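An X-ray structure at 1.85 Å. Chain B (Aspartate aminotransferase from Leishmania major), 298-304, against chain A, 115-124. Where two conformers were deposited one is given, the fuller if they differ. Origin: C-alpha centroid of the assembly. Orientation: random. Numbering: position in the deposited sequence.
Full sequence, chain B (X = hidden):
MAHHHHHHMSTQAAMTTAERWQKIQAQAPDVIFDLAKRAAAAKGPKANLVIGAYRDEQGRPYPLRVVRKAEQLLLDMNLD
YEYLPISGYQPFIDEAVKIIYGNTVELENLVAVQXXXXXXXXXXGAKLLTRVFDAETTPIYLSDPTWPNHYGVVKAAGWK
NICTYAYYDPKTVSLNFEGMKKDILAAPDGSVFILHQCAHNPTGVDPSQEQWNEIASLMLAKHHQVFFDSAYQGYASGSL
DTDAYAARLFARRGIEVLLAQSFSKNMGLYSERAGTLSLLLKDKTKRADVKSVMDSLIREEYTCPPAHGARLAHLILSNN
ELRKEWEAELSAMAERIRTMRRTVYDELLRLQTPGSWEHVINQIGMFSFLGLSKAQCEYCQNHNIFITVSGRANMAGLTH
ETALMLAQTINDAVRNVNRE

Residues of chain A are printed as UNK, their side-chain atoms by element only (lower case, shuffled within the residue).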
# COMPACT_ATOMS: atom_id res chain seq x y z
N ILE B 298 8.99 -4.23 1.32
CA ILE B 298 7.54 -4.40 1.33
C ILE B 298 7.05 -4.84 2.71
O ILE B 298 6.13 -4.25 3.31
CB ILE B 298 7.10 -5.45 0.29
CG1 ILE B 298 7.38 -4.94 -1.14
CG2 ILE B 298 5.63 -5.83 0.50
CD1 ILE B 298 7.34 -6.04 -2.18
N ARG B 299 7.66 -5.90 3.24
CA ARG B 299 7.23 -6.48 4.52
C ARG B 299 7.26 -5.46 5.65
O ARG B 299 6.39 -5.47 6.54
CB ARG B 299 8.15 -7.64 4.88
CG ARG B 299 7.87 -8.36 6.18
CD ARG B 299 6.44 -8.84 6.36
NE ARG B 299 6.40 -9.97 7.29
CZ ARG B 299 5.34 -10.35 8.03
NH1 ARG B 299 4.19 -9.69 8.02
NH2 ARG B 299 5.43 -11.43 8.79
N GLU B 300 8.24 -4.57 5.63
CA GLU B 300 8.38 -3.62 6.73
C GLU B 300 7.43 -2.42 6.60
O GLU B 300 7.36 -1.56 7.50
CB GLU B 300 9.85 -3.27 6.94
CG GLU B 300 10.41 -2.28 5.99
CD GLU B 300 11.94 -2.28 5.86
OE1 GLU B 300 12.39 -1.46 5.11
OE2 GLU B 300 12.68 -3.09 6.49
N GLU B 301 6.72 -2.36 5.48
CA GLU B 301 5.78 -1.28 5.18
C GLU B 301 4.31 -1.74 5.26
O GLU B 301 3.53 -1.12 5.92
CB GLU B 301 6.03 -0.70 3.81
CG GLU B 301 7.32 0.13 3.72
CD GLU B 301 7.74 0.52 2.29
OE1 GLU B 301 7.10 0.06 1.30
OE2 GLU B 301 8.76 1.27 2.12
N TYR B 302 3.95 -2.77 4.54
CA TYR B 302 2.56 -3.17 4.46
C TYR B 302 2.38 -4.68 4.34
O TYR B 302 1.30 -5.13 4.12
CB TYR B 302 1.85 -2.44 3.32
CG TYR B 302 2.41 -2.68 1.95
CD1 TYR B 302 2.01 -3.76 1.19
CD2 TYR B 302 3.42 -1.86 1.44
CE1 TYR B 302 2.55 -3.99 -0.07
CE2 TYR B 302 3.97 -2.08 0.17
CZ TYR B 302 3.57 -3.16 -0.56
OH TYR B 302 4.10 -3.40 -1.82
N THR B 303 3.46 -5.44 4.54
CA THR B 303 3.43 -6.90 4.51
C THR B 303 3.21 -7.50 3.11
O THR B 303 4.05 -8.27 2.61
CB THR B 303 2.44 -7.49 5.55
OG1 THR B 303 2.95 -7.30 6.86
CG2 THR B 303 2.27 -8.99 5.34
N CYS B 304 2.06 -7.21 2.50
CA CYS B 304 1.74 -7.76 1.18
C CYS B 304 0.65 -6.95 0.51
O CYS B 304 -0.12 -6.23 1.21
CB CYS B 304 1.41 -9.25 1.27
SG CYS B 304 -0.04 -9.68 2.25
N UNK A 115 -5.67 2.67 6.18
CA UNK A 115 -4.29 2.28 5.99
C UNK A 115 -4.26 0.95 5.25
O UNK A 115 -5.28 0.37 5.08
o UNK A 115 -4.31 1.11 8.10
c UNK A 115 -3.60 2.09 7.32
c UNK A 115 -3.54 3.43 8.08
N UNK A 116 -3.05 0.53 4.84
CA UNK A 116 -2.85 -0.78 4.24
C UNK A 116 -2.87 -1.83 5.36
O UNK A 116 -1.81 -2.42 5.75
c UNK A 116 -2.56 0.27 1.34
c UNK A 116 -0.12 0.48 1.72
c UNK A 116 -1.46 0.36 2.40
c UNK A 116 -1.54 -0.80 3.44
N UNK A 117 -4.07 -2.06 5.87
CA UNK A 117 -4.29 -3.00 6.95
C UNK A 117 -3.56 -2.58 8.23
O UNK A 117 -3.15 -1.40 8.39
c UNK A 117 -3.92 -4.42 6.50
o UNK A 117 -4.90 -5.31 7.00
N UNK A 118 -3.38 -3.55 9.13
CA UNK A 118 -2.72 -3.32 10.40
C UNK A 118 -1.26 -3.03 10.21
O UNK A 118 -0.71 -2.18 10.88
N UNK A 119 -0.59 -3.76 9.31
CA UNK A 119 0.82 -3.53 9.12
C UNK A 119 1.01 -2.09 8.67
O UNK A 119 1.87 -1.36 9.18
o UNK A 119 1.23 -5.82 8.38
c UNK A 119 1.44 -4.44 8.05
c UNK A 119 2.90 -4.20 8.00
N UNK A 120 0.25 -1.68 7.65
CA UNK A 120 0.35 -0.29 7.18
C UNK A 120 0.06 0.73 8.27
O UNK A 120 0.71 1.79 8.34
N UNK A 121 -0.94 0.46 9.12
CA UNK A 121 -1.16 1.33 10.29
C UNK A 121 0.02 1.43 11.26
O UNK A 121 0.30 2.52 11.80
c UNK A 121 -2.42 0.95 11.06
N UNK A 122 0.66 0.30 11.55
CA UNK A 122 1.81 0.30 12.48
C UNK A 122 2.93 1.10 11.85
O UNK A 122 3.50 1.94 12.51
c UNK A 122 3.57 -1.05 13.67
c UNK A 122 2.27 -1.11 12.86
c UNK A 122 1.18 -1.83 13.68
N UNK A 123 3.19 0.91 10.55
CA UNK A 123 4.20 1.68 9.82
C UNK A 123 3.89 3.17 9.81
O UNK A 123 4.73 3.97 10.13
c UNK A 123 4.33 1.20 8.38
o UNK A 123 5.40 1.85 7.76
N UNK A 124 2.65 3.53 9.44
CA UNK A 124 2.29 4.94 9.32
C UNK A 124 2.31 5.62 10.72
O UNK A 124 2.79 6.75 10.87
c UNK A 124 1.24 7.33 7.60
c UNK A 124 0.37 6.52 8.55
c UNK A 124 0.91 5.10 8.70
c UNK A 124 -1.07 6.49 8.02
O HOH W 1 7.95 0.88 8.48

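Position 115 carries three side-chain atoms, a carbon bearing one oxygen and one carbon, and stays out of reach of chain B. That branching is threonine, T115(A), and its hydroxyl is spent inside its own chain: OG1 of T115(A) donates to the backbone O of position 117 at 2.8 Å.

Position 116 has four carbons, forked at the second. Its CB lies 3.8 Å from CB of Y302(B), and one branch tip approaches the tyrosine ring obliquely. A fork at the second carbon with no heteroatom means leucine, L116(A), in the m,t rotamer.

Position 117 shows one carbon and then one oxygen, and the side chain makes no contact with chain B. It is serine, S117(A), whose OG finds its hydrogen bond elsewhere in the structure. Position 118 has no side-chain atoms and nothing of chain B near it; this is glycine, G118(A), within the helix.

At position 119 a carbon again carries one oxygen and one carbon. The oxygen sits 2.7 Å from OG1 of T303(B), while the carbon packs 3.7 Å from CA of Y302(B) and 4.0 Å from the backbone O of R299(B). One polar and one apolar branch identify threonine, T119(A), chi1 in m, with the largest area covered by chain B of any residue in its stretch.

Position 120 is bare, and its CA lies 3.5 Å from the backbone O of E301(B), a CA-H...O contact with an angle of 149° at the hydrogen. An idealised CB here would fall 2.6 Å from the O of L116(A), so the clash would be within its own chain. The residue is glycine, G120(A), and its CA is 4.5 Å from that of Y302(B).

Position 121 bears a single carbon directed away from chain B: alanine, A121(A). Position 122 has three carbons, one carrying the other two, set sideways and out of contact with chain B; it is valine, V122(A).

Position 123 returns to the interface with one carbon and one oxygen. The carbon lies 3.5 Å from O of E301(B); the oxygen donates to a water at 2.8 Å. This is serine, S123(A), and the water in turn donates from its O to the backbone O of E300(B) at 2.7 Å, bridging OG of S123(A) and a carbonyl O of E300(B) that are 3.9 Å apart.

Position 124 has four carbons forked at the second, pointing sideways with no contact: leucine, L124(A).

The rule is one of spacing. Positions 116, 119, 120 and 123 meet the loop, and the CA of G120(A) lies close to the backbone of E301(B) and Y302(B), though the room a CB would lack is taken by its own chain, not by them. Polarity is concentrated in a relay: NH1 of R299(B) donates to OG1 of T303(B) at 2.9 Å, and that hydroxyl donates onward to OG1 of T119(A). Around this directed chain, methyl, leucine and tyrosine carbons supply the packing, and one water completes the polar contact at S123(A).

Chain A (115-124) TLSGTGAVSL
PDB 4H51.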